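Local atomic coordinates of AT-rich interactive domain-containing protein 4 (Arabidopsis thaliana, PDB entry 6LQF), a protein that recognises DNA and the H3K4me3 histone mark through its ARID-PHD cassette, and as an ISWI component regulates the floral transition. Residues A[27-37]-A[46-54]; A[59-69]-A[91-102]. All coordinates share one frame; numbering follows the deposited sequence.

Contact 1 (A[27-37]-A[46-54]). With ZN (zinc ion), chain E.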
loop_
_atom_site.group_PDB
_atom_site.type_symbol
_atom_site.label_atom_id
_atom_site.label_comp_id
_atom_site.label_asym_id
_atom_site.label_seq_id
_atom_site.Cartn_x
_atom_site.Cartn_y
_atom_site.Cartn_z
ATOM N N GLU A 27 7.301 14.864 -1.536
ATOM C CA GLU A 27 6.775 16.232 -1.506
ATOM C C GLU A 27 5.807 16.475 -2.672
ATOM O O GLU A 27 4.716 17.068 -2.484
ATOM C CB GLU A 27 7.915 17.231 -1.506
ATOM C CG GLU A 27 7.440 18.637 -1.773
ATOM C CD GLU A 27 8.229 19.645 -0.982
ATOM O OE1 GLU A 27 7.971 20.848 -1.216
ATOM O OE2 GLU A 27 9.091 19.229 -0.147
ATOM N N GLU A 28 6.164 16.038 -3.874
ATOM C CA GLU A 28 5.268 16.177 -5.005
ATOM C C GLU A 28 3.947 15.440 -4.767
ATOM O O GLU A 28 2.878 15.970 -5.066
ATOM C CB GLU A 28 5.920 15.638 -6.273
ATOM C CG GLU A 28 5.026 15.834 -7.477
ATOM C CD GLU A 28 5.672 15.446 -8.804
ATOM O OE1 GLU A 28 6.913 15.270 -8.865
ATOM O OE2 GLU A 28 4.917 15.345 -9.792
ATOM N N PHE A 29 4.012 14.225 -4.207
ATOM C CA PHE A 29 2.793 13.500 -3.877
ATOM C C PHE A 29 1.919 14.266 -2.880
ATOM O O PHE A 29 0.718 14.445 -3.132
ATOM C CB PHE A 29 3.160 12.111 -3.320
ATOM C CG PHE A 29 1.997 11.377 -2.804
ATOM C CD1 PHE A 29 1.158 10.692 -3.689
ATOM C CD2 PHE A 29 1.722 11.339 -1.447
ATOM C CE1 PHE A 29 -0.001 10.012 -3.204
ATOM C CE2 PHE A 29 0.567 10.619 -0.975
ATOM C CZ PHE A 29 -0.257 9.974 -1.862
ATOM N N LEU A 30 2.505 14.676 -1.756
ATOM C CA LEU A 30 1.702 15.295 -0.714
ATOM C C LEU A 30 1.088 16.612 -1.187
ATOM O O LEU A 30 -0.066 16.915 -0.856
ATOM C CB LEU A 30 2.540 15.532 0.542
ATOM C CG LEU A 30 2.915 14.237 1.288
ATOM C CD1 LEU A 30 3.911 14.557 2.420
ATOM C CD2 LEU A 30 1.662 13.493 1.852
ATOM N N ARG A 31 1.817 17.373 -1.990
ATOM C CA ARG A 31 1.243 18.611 -2.512
ATOM C C ARG A 31 0.090 18.304 -3.445
ATOM O O ARG A 31 -0.929 19.022 -3.420
ATOM C CB ARG A 31 2.342 19.451 -3.189
ATOM C CG ARG A 31 3.332 20.002 -2.169
ATOM C CD ARG A 31 4.257 20.995 -2.847
ATOM N NE ARG A 31 5.250 21.499 -1.909
ATOM C CZ ARG A 31 5.031 22.523 -1.075
ATOM N NH1 ARG A 31 3.843 23.114 -1.048
ATOM N NH2 ARG A 31 5.980 22.913 -0.228
ATOM N N ASP A 32 0.196 17.214 -4.212
ATOM C CA ASP A 32 -0.926 16.854 -5.085
ATOM C C ASP A 32 -2.132 16.370 -4.257
ATOM O O ASP A 32 -3.298 16.675 -4.611
ATOM C CB ASP A 32 -0.507 15.775 -6.110
ATOM C CG ASP A 32 -1.445 15.686 -7.232
ATOM O OD1 ASP A 32 -1.725 16.671 -7.932
ATOM O OD2 ASP A 32 -1.941 14.564 -7.429
ATOM N N VAL A 33 -1.887 15.654 -3.167
ATOM C CA VAL A 33 -3.004 15.244 -2.290
ATOM C C VAL A 33 -3.701 16.462 -1.688
ATOM O O VAL A 33 -4.955 16.511 -1.674
ATOM C CB VAL A 33 -2.560 14.285 -1.152
ATOM C CG1 VAL A 33 -3.695 14.000 -0.211
ATOM C CG2 VAL A 33 -2.088 12.950 -1.748
ATOM N N MET A 34 -2.904 17.462 -1.227
ATOM C CA MET A 34 -3.510 18.657 -0.639
ATOM C C MET A 34 -4.371 19.368 -1.683
ATOM O O MET A 34 -5.507 19.764 -1.376
ATOM C CB MET A 34 -2.423 19.565 -0.087
ATOM C CG MET A 34 -1.674 18.955 1.043
ATOM S SD MET A 34 -0.227 20.021 1.421
ATOM C CE MET A 34 -1.018 21.477 1.972
ATOM N N GLN A 35 -3.859 19.493 -2.909
ATOM C CA GLN A 35 -4.610 20.227 -3.937
ATOM C C GLN A 35 -5.915 19.496 -4.265
ATOM O O GLN A 35 -6.987 20.100 -4.423
ATOM C CB GLN A 35 -3.770 20.404 -5.190
ATOM C CG GLN A 35 -4.466 21.241 -6.260
ATOM C CD GLN A 35 -3.917 20.982 -7.646
ATOM O OE1 GLN A 35 -2.709 21.045 -7.874
ATOM N NE2 GLN A 35 -4.803 20.675 -8.579
ATOM N N PHE A 36 -5.838 18.173 -4.304
ATOM C CA PHE A 36 -7.006 17.338 -4.609
ATOM C C PHE A 36 -8.043 17.474 -3.516
ATOM O O PHE A 36 -9.226 17.602 -3.795
ATOM C CB PHE A 36 -6.580 15.854 -4.742
ATOM C CG PHE A 36 -7.720 14.929 -4.974
ATOM C CD1 PHE A 36 -8.240 14.791 -6.237
ATOM C CD2 PHE A 36 -8.290 14.198 -3.910
ATOM C CE1 PHE A 36 -9.343 13.961 -6.464
ATOM C CE2 PHE A 36 -9.366 13.366 -4.146
ATOM C CZ PHE A 36 -9.870 13.241 -5.417
ATOM N N LEU A 37 -7.639 17.375 -2.258
ATOM C CA LEU A 37 -8.568 17.485 -1.138
ATOM C C LEU A 37 -9.260 18.841 -1.163
ATOM O O LEU A 37 -10.465 18.905 -0.893
ATOM C CB LEU A 37 -7.843 17.301 0.199
ATOM C CG LEU A 37 -7.388 15.843 0.378
ATOM C CD1 LEU A 37 -6.546 15.732 1.646
ATOM C CD2 LEU A 37 -8.553 14.868 0.443
ATOM N N VAL A 46 -6.965 20.138 5.290
ATOM C CA VAL A 46 -5.745 20.829 4.909
ATOM C C VAL A 46 -5.575 22.046 5.823
ATOM O O VAL A 46 -6.180 23.082 5.584
ATOM C CB VAL A 46 -5.768 21.276 3.431
ATOM C CG1 VAL A 46 -4.448 21.922 3.058
ATOM C CG2 VAL A 46 -6.024 20.068 2.519
ATOM N N PRO A 47 -4.769 21.901 6.882
ATOM C CA PRO A 47 -4.585 22.956 7.874
ATOM C C PRO A 47 -3.804 24.147 7.302
ATOM O O PRO A 47 -3.079 24.040 6.306
ATOM C CB PRO A 47 -3.763 22.255 8.975
ATOM C CG PRO A 47 -3.725 20.790 8.634
ATOM C CD PRO A 47 -3.901 20.730 7.137
ATOM N N PRO A 48 -3.944 25.334 7.930
ATOM C CA PRO A 48 -3.047 26.416 7.527
ATOM C C PRO A 48 -1.590 26.073 7.813
ATOM O O PRO A 48 -1.289 25.236 8.674
ATOM C CB PRO A 48 -3.521 27.594 8.378
ATOM C CG PRO A 48 -4.268 27.007 9.509
ATOM C CD PRO A 48 -4.781 25.651 9.088
ATOM N N GLY A 49 -0.696 26.707 7.068
ATOM C CA GLY A 49 0.744 26.470 7.251
ATOM C C GLY A 49 1.365 25.575 6.213
ATOM O O GLY A 49 2.535 25.153 6.338
ATOM N N GLY A 50 0.585 25.247 5.194
ATOM C CA GLY A 50 1.095 24.522 4.049
ATOM C C GLY A 50 1.530 23.100 4.338
ATOM O O GLY A 50 1.095 22.446 5.305
ATOM N N LEU A 51 2.449 22.641 3.490
ATOM C CA LEU A 51 2.821 21.243 3.475
ATOM C C LEU A 51 3.451 20.812 4.813
ATOM O O LEU A 51 3.225 19.716 5.284
ATOM C CB LEU A 51 3.765 21.003 2.320
ATOM C CG LEU A 51 4.465 19.673 2.392
ATOM C CD1 LEU A 51 3.425 18.649 2.078
ATOM C CD2 LEU A 51 5.540 19.671 1.343
ATOM N N ALA A 52 4.170 21.698 5.471
ATOM C CA ALA A 52 4.800 21.367 6.750
ATOM C C ALA A 52 3.845 20.899 7.837
ATOM O O ALA A 52 4.251 20.099 8.713
ATOM C CB ALA A 52 5.604 22.598 7.257
ATOM N N GLU A 53 2.595 21.387 7.777
ATOM C CA GLU A 53 1.546 21.052 8.744
ATOM C C GLU A 53 0.539 19.954 8.303
ATOM O O GLU A 53 -0.454 19.702 9.009
ATOM C CB GLU A 53 0.728 22.296 9.074
ATOM C CG GLU A 53 1.574 23.520 9.466
ATOM C CD GLU A 53 2.126 23.451 10.893
ATOM O OE1 GLU A 53 3.002 24.281 11.227
ATOM O OE2 GLU A 53 1.688 22.582 11.678
ATOM N N PHE A 54 0.758 19.360 7.133
ATOM C CA PHE A 54 -0.193 18.381 6.561
ATOM C C PHE A 54 0.355 16.974 6.668
ATOM O O PHE A 54 1.526 16.760 6.284
ATOM C CB PHE A 54 -0.449 18.717 5.101
ATOM C CG PHE A 54 -1.312 17.717 4.408
ATOM C CD1 PHE A 54 -2.672 17.735 4.574
ATOM C CD2 PHE A 54 -0.748 16.761 3.611
ATOM C CE1 PHE A 54 -3.482 16.799 3.964
ATOM C CE2 PHE A 54 -1.521 15.798 2.984
ATOM C CZ PHE A 54 -2.945 15.830 3.179
HETATM ZN ZN ZN E . -3.296 14.407 -8.993
#
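Arg-31 and Met-34, on the helix of 27-37, come nearest the 46-54 loop at Leu-51 and Val-46, with CA atoms 6.7 Å apart for Arg-31 and Leu-51. The loop includes a short 3-10 turn, 51-53, preceded by Gly-49 and Gly-50, both at positive phi. Met-34 makes the broadest contact from the helix side: its CG sits 3.5 Å from the centroid of the Phe-54 ring, close to the ring normal, a CH-pi contact, while its SD lies obliquely to the same ring in a Met-aromatic contact. A bend at the last torsion (chi3 65°) carries CE back to Val-46 CG1, 3.6 Å away. Leu-30 CD2 meets the ring edge, and Val-33 CG1 and Leu-37 CD1 both approach CZ. The two methyls of Leu-51 divide the work: CD1 packs on Leu-30 CB at 3.6 Å, and CD2 covers one face of the Arg-31 guanidinium. That guanidinium is held side-on by Glu-27, NE and NH2 both reaching OE1 (2.9 Å from NE). With an alanine in place of Phe-54, Met-34 CG is likely to lose its aromatic face, and a gap would probably open between Leu-30 and Leu-37. Asp-32, which takes no part in the packing, binds zinc through OD2 together with His-14, Cys-16 and His-126. Apolar packing thus holds loop to helix, and the salt bridge within the helix fixes the guanidinium edge-on to Glu-27 OE1, one face turned to Leu-51 CD2.

Contact 2 (A[59-69]-A[91-102]). With nucleotides of chain C.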
loop_
_atom_site.group_PDB
_atom_site.type_symbol
_atom_site.label_atom_id
_atom_site.label_comp_id
_atom_site.label_asym_id
_atom_site.label_seq_id
_atom_site.Cartn_x
_atom_site.Cartn_y
_atom_site.Cartn_z
ATOM N N LEU A 59 -0.065 9.200 14.471
ATOM C CA LEU A 59 -0.103 7.747 14.624
ATOM C C LEU A 59 1.196 7.330 15.318
ATOM O O LEU A 59 2.271 7.590 14.802
ATOM C CB LEU A 59 -0.208 7.066 13.275
ATOM C CG LEU A 59 -0.251 5.537 13.359
ATOM C CD1 LEU A 59 -1.518 5.154 14.044
ATOM C CD2 LEU A 59 -0.217 4.938 11.980
ATOM N N ASN A 60 1.068 6.651 16.447
ATOM C CA ASN A 60 2.193 6.195 17.251
ATOM C C ASN A 60 3.165 7.353 17.507
ATOM O O ASN A 60 4.359 7.204 17.321
ATOM C CB ASN A 60 2.901 5.042 16.534
ATOM C CG ASN A 60 3.803 4.230 17.445
ATOM O OD1 ASN A 60 3.629 4.221 18.651
ATOM N ND2 ASN A 60 4.790 3.525 16.851
ATOM N N SER A 61 2.606 8.502 17.905
ATOM C CA SER A 61 3.347 9.729 18.288
ATOM C C SER A 61 4.107 10.424 17.183
ATOM O O SER A 61 4.961 11.275 17.502
ATOM C CB SER A 61 4.371 9.391 19.393
ATOM O OG SER A 61 3.733 8.821 20.532
ATOM N N LYS A 62 3.907 10.060 15.916
ATOM C CA LYS A 62 4.505 10.779 14.809
ATOM C C LYS A 62 3.421 11.218 13.843
ATOM O O LYS A 62 2.343 10.606 13.794
ATOM C CB LYS A 62 5.565 9.928 14.094
ATOM C CG LYS A 62 6.774 9.672 14.984
ATOM C CD LYS A 62 7.816 8.848 14.244
ATOM C CE LYS A 62 9.062 8.747 15.114
ATOM N NZ LYS A 62 10.112 7.913 14.474
ATOM N N ARG A 63 3.675 12.269 13.068
ATOM C CA ARG A 63 2.679 12.695 12.060
ATOM C C ARG A 63 2.376 11.547 11.100
ATOM O O ARG A 63 3.268 10.817 10.713
ATOM C CB ARG A 63 3.188 13.918 11.273
ATOM C CG ARG A 63 2.113 14.512 10.333
ATOM C CD ARG A 63 2.664 15.796 9.633
ATOM N NE ARG A 63 3.361 16.742 10.531
ATOM C CZ ARG A 63 2.731 17.733 11.157
ATOM N NH1 ARG A 63 1.429 17.972 10.997
ATOM N NH2 ARG A 63 3.405 18.544 11.939
ATOM N N LEU A 64 1.114 11.351 10.747
ATOM C CA LEU A 64 0.743 10.251 9.862
ATOM C C LEU A 64 1.474 10.295 8.511
ATOM O O LEU A 64 1.446 11.337 7.845
ATOM C CB LEU A 64 -0.763 10.337 9.666
ATOM C CG LEU A 64 -1.332 9.281 8.732
ATOM C CD1 LEU A 64 -1.208 7.905 9.366
ATOM C CD2 LEU A 64 -2.779 9.661 8.470
ATOM N N ASP A 65 2.110 9.180 8.127
ATOM C CA ASP A 65 2.903 9.072 6.883
ATOM C C ASP A 65 2.035 8.617 5.704
ATOM O O ASP A 65 1.946 7.399 5.376
ATOM C CB ASP A 65 4.062 8.081 7.122
ATOM C CG ASP A 65 4.914 7.815 5.887
ATOM O OD1 ASP A 65 4.716 8.436 4.817
ATOM O OD2 ASP A 65 5.832 6.962 6.030
ATOM N N LEU A 66 1.376 9.564 5.075
ATOM C CA LEU A 66 0.406 9.244 4.010
ATOM C C LEU A 66 1.059 8.701 2.765
ATOM O O LEU A 66 0.452 7.893 2.034
ATOM C CB LEU A 66 -0.409 10.494 3.622
ATOM C CG LEU A 66 -1.366 10.999 4.643
ATOM C CD1 LEU A 66 -1.833 12.381 4.199
ATOM C CD2 LEU A 66 -2.568 10.065 4.665
ATOM N N PHE A 67 2.307 9.127 2.486
ATOM C CA PHE A 67 2.982 8.647 1.277
ATOM C C PHE A 67 3.225 7.149 1.292
ATOM O O PHE A 67 2.906 6.432 0.310
ATOM C CB PHE A 67 4.308 9.399 1.166
ATOM C CG PHE A 67 5.087 9.115 -0.081
ATOM C CD1 PHE A 67 4.513 9.207 -1.344
ATOM C CD2 PHE A 67 6.423 8.789 0.018
ATOM C CE1 PHE A 67 5.288 8.989 -2.498
ATOM C CE2 PHE A 67 7.177 8.568 -1.150
ATOM C CZ PHE A 67 6.603 8.711 -2.375
ATOM N N ASN A 68 3.752 6.647 2.410
ATOM C CA ASN A 68 4.024 5.209 2.432
ATOM C C ASN A 68 2.741 4.428 2.627
ATOM O O ASN A 68 2.631 3.328 2.076
ATOM C CB ASN A 68 5.050 4.878 3.492
ATOM C CG ASN A 68 6.446 5.285 3.028
ATOM O OD1 ASN A 68 6.886 4.800 1.960
ATOM N ND2 ASN A 68 7.098 6.193 3.728
ATOM N N LEU A 69 1.737 4.990 3.340
ATOM C CA LEU A 69 0.448 4.310 3.470
ATOM C C LEU A 69 -0.138 4.112 2.059
ATOM O O LEU A 69 -0.607 2.995 1.683
ATOM C CB LEU A 69 -0.497 5.177 4.352
ATOM C CG LEU A 69 -1.983 4.774 4.366
ATOM C CD1 LEU A 69 -2.065 3.337 4.862
ATOM C CD2 LEU A 69 -2.787 5.703 5.324
ATOM N N VAL A 91 1.665 -2.975 5.931
ATOM C CA VAL A 91 1.530 -1.566 5.564
ATOM C C VAL A 91 2.200 -0.719 6.626
ATOM O O VAL A 91 3.085 0.118 6.306
ATOM C CB VAL A 91 0.056 -1.151 5.431
ATOM C CG1 VAL A 91 -0.126 0.338 5.125
ATOM C CG2 VAL A 91 -0.549 -1.986 4.302
ATOM N N PHE A 92 1.759 -0.925 7.867
ATOM C CA PHE A 92 2.316 -0.163 9.009
ATOM C C PHE A 92 3.819 -0.308 9.118
ATOM O O PHE A 92 4.499 0.658 9.442
ATOM C CB PHE A 92 1.601 -0.596 10.299
ATOM C CG PHE A 92 2.032 0.148 11.560
ATOM C CD1 PHE A 92 2.013 1.534 11.618
ATOM C CD2 PHE A 92 2.382 -0.563 12.696
ATOM C CE1 PHE A 92 2.338 2.206 12.813
ATOM C CE2 PHE A 92 2.710 0.085 13.874
ATOM C CZ PHE A 92 2.697 1.478 13.926
ATOM N N SER A 93 4.354 -1.484 8.839
ATOM C CA SER A 93 5.796 -1.741 8.941
ATOM C C SER A 93 6.650 -0.909 8.000
ATOM O O SER A 93 7.867 -0.791 8.225
ATOM C CB SER A 93 6.004 -3.240 8.724
ATOM O OG SER A 93 5.554 -3.548 7.413
ATOM N N LYS A 94 6.061 -0.318 6.965
ATOM C CA LYS A 94 6.779 0.487 5.978
ATOM C C LYS A 94 6.599 1.970 6.210
ATOM O O LYS A 94 7.140 2.804 5.449
ATOM C CB LYS A 94 6.280 0.198 4.574
ATOM C CG LYS A 94 6.474 -1.214 4.088
ATOM C CD LYS A 94 7.940 -1.561 4.097
ATOM C CE LYS A 94 8.661 -0.861 2.976
ATOM N NZ LYS A 94 8.125 -1.302 1.673
ATOM N N MET A 95 5.749 2.325 7.177
ATOM C CA MET A 95 5.521 3.731 7.495
ATOM C C MET A 95 6.466 4.285 8.512
ATOM O O MET A 95 6.941 3.552 9.377
ATOM C CB MET A 95 4.103 3.915 8.024
ATOM C CG MET A 95 3.096 3.513 6.996
ATOM S SD MET A 95 1.364 3.478 7.556
ATOM C CE MET A 95 1.104 5.241 7.973
ATOM N N ARG A 96 6.704 5.597 8.446
ATOM C CA ARG A 96 7.561 6.225 9.475
ATOM C C ARG A 96 6.989 6.049 10.876
ATOM O O ARG A 96 7.762 6.115 11.869
ATOM C CB ARG A 96 7.746 7.729 9.222
ATOM C CG ARG A 96 8.569 8.015 8.029
ATOM C CD ARG A 96 8.906 9.533 8.069
ATOM N NE ARG A 96 7.767 10.379 7.747
ATOM C CZ ARG A 96 7.513 10.793 6.509
ATOM N NH1 ARG A 96 8.300 10.404 5.514
ATOM N NH2 ARG A 96 6.476 11.563 6.247
ATOM N N ASN A 97 5.674 5.801 10.970
ATOM C CA ASN A 97 5.002 5.670 12.264
ATOM C C ASN A 97 5.331 4.367 12.977
ATOM O O ASN A 97 5.057 4.228 14.174
ATOM C CB ASN A 97 3.493 5.808 12.054
ATOM C CG ASN A 97 3.169 7.051 11.302
ATOM O OD1 ASN A 97 3.158 7.072 10.078
ATOM N ND2 ASN A 97 2.976 8.145 12.041
ATOM N N HIS A 98 5.899 3.388 12.260
ATOM C CA HIS A 98 6.253 2.150 12.902
ATOM C C HIS A 98 7.377 2.290 13.912
ATOM O O HIS A 98 8.363 3.004 13.659
ATOM C CB HIS A 98 6.670 1.145 11.818
ATOM C CG HIS A 98 7.159 -0.156 12.360
ATOM N ND1 HIS A 98 6.321 -1.157 12.804
ATOM C CD2 HIS A 98 8.423 -0.622 12.495
ATOM C CE1 HIS A 98 7.046 -2.206 13.168
ATOM N NE2 HIS A 98 8.321 -1.901 13.001
ATOM N N THR A 99 7.240 1.615 15.050
ATOM C CA THR A 99 8.370 1.356 15.940
ATOM C C THR A 99 8.418 -0.144 16.243
ATOM O O THR A 99 7.389 -0.831 16.198
ATOM C CB THR A 99 8.281 2.191 17.278
ATOM O OG1 THR A 99 7.030 1.940 17.939
ATOM C CG2 THR A 99 8.407 3.687 17.004
ATOM N N LEU A 100 9.638 -0.651 16.485
ATOM C CA LEU A 100 9.888 -2.075 16.711
ATOM C C LEU A 100 9.007 -2.629 17.811
ATOM O O LEU A 100 8.347 -3.657 17.657
ATOM C CB LEU A 100 11.356 -2.291 17.067
ATOM C CG LEU A 100 11.769 -3.749 17.213
ATOM C CD1 LEU A 100 12.614 -4.159 16.011
ATOM C CD2 LEU A 100 12.531 -3.945 18.537
ATOM N N THR A 101 9.019 -1.932 18.936
ATOM C CA THR A 101 8.169 -2.268 20.054
ATOM C C THR A 101 7.120 -1.180 20.116
ATOM O O THR A 101 7.424 -0.010 20.359
ATOM C CB THR A 101 8.928 -2.334 21.389
ATOM O OG1 THR A 101 9.417 -1.031 21.710
ATOM C CG2 THR A 101 10.084 -3.319 21.309
ATOM N N ASN A 102 5.898 -1.579 19.836
ATOM C CA ASN A 102 4.758 -0.681 19.870
ATOM C C ASN A 102 3.591 -1.502 20.358
ATOM O O ASN A 102 3.599 -2.745 20.241
ATOM C CB ASN A 102 4.466 -0.069 18.491
ATOM C CG ASN A 102 3.874 -1.075 17.508
ATOM O OD1 ASN A 102 2.693 -1.392 17.572
ATOM N ND2 ASN A 102 4.686 -1.577 16.593
ATOM P P DA C 4 -1.158 7.627 18.981
ATOM O OP1 DA C 4 0.081 8.307 19.035
ATOM O OP2 DA C 4 -1.498 6.820 17.843
ATOM O "O5'" DA C 4 -1.256 6.644 20.213
ATOM C "C5'" DA C 4 -0.971 7.117 21.520
ATOM C "C4'" DA C 4 -1.191 6.031 22.549
ATOM O "O4'" DA C 4 -2.595 5.791 22.735
ATOM C "C3'" DA C 4 -0.569 4.676 22.249
ATOM O "O3'" DA C 4 -0.138 4.208 23.517
ATOM C "C2'" DA C 4 -1.738 3.856 21.749
ATOM C "C1'" DA C 4 -2.887 4.422 22.536
ATOM N N9 DA C 4 -4.186 4.366 21.900
ATOM C C8 DA C 4 -4.496 4.585 20.587
ATOM N N7 DA C 4 -5.777 4.577 20.338
ATOM C C5 DA C 4 -6.352 4.340 21.574
ATOM C C6 DA C 4 -7.677 4.193 21.982
ATOM N N6 DA C 4 -8.716 4.284 21.156
ATOM N N1 DA C 4 -7.909 3.967 23.289
ATOM C C2 DA C 4 -6.867 3.865 24.114
ATOM N N3 DA C 4 -5.578 3.987 23.854
ATOM C C4 DA C 4 -5.383 4.231 22.550
HETATM O O HOH W 1 8.499 5.572 14.556
HETATM O O HOH W 2 5.687 10.943 9.612
#
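Asn-97 and Asn-60 carry five of the six hydrogen bonds that join 59-69 to 91-102. Asn-97 ND2 gives one N-H to Leu-59 O (2.9 Å) and the other to Arg-63 O, which it meets from above the carbonyl plane; its OD1 takes Asp-65 N on an in-plane lone pair. Asn-60, its CG swung opposite the backbone N (chi1 -163°), points ND2 at Asn-97 O (2.8 Å) and Thr-99 OG1, both near the amide plane. Asp-65 OD2 accepts Arg-96 N (2.9 Å) through its anti lone pair and Asn-68 ND2 through its syn one, while OD1 N-caps the helix at Asn-68 N. Among charges, the Arg-96 guanidinium stacks over the Asp-65 carboxylate, planes 10° apart, a long salt bridge of charges alone, no N-H pointing at the carboxylate; its NH2 also pairs with Glu-26. Water bridges Lys-62 NZ to the Arg-96 and His-98 carbonyls. The apolar part centres on Met-95 CE, which touches Leu-64 CD1 (3.8 Å) and Leu-69 CB; beside it, Leu-59 CD2 meets Phe-92. Asn-60 N and Ser-61 N bind OP2 and OP1 of nucleotide DA4 of chain C, at 2.9 Å and 2.8 Å. A type I' hairpin turn thus grips the DNA backbone in this ARID domain.

Overall arrangement
Both contacts belong to the ARID domain and follow one another along the chain, with centres about 18 Å apart. They meet where Phe-54 of contact 1 packs on Leu-66 of contact 2 and Phe-29 on Phe-67, so helix 26-39 and helix 66-74 share one apolar core, to which helix 107-118 adds Tyr-118. Each is partly buried. Contact 1 joins a helix to a loop almost wholly through apolar groups, with a zinc ligand on another side of that helix. Contact 2 joins a hairpin and helix start to an irregular segment, and a buried amide (Asn-97) and a buried carboxylate (Asp-65) organise its polar network. Its hairpin touches DNA, whereas contact 1 stays about 10 Å from the nucleic acid at its nearest atom.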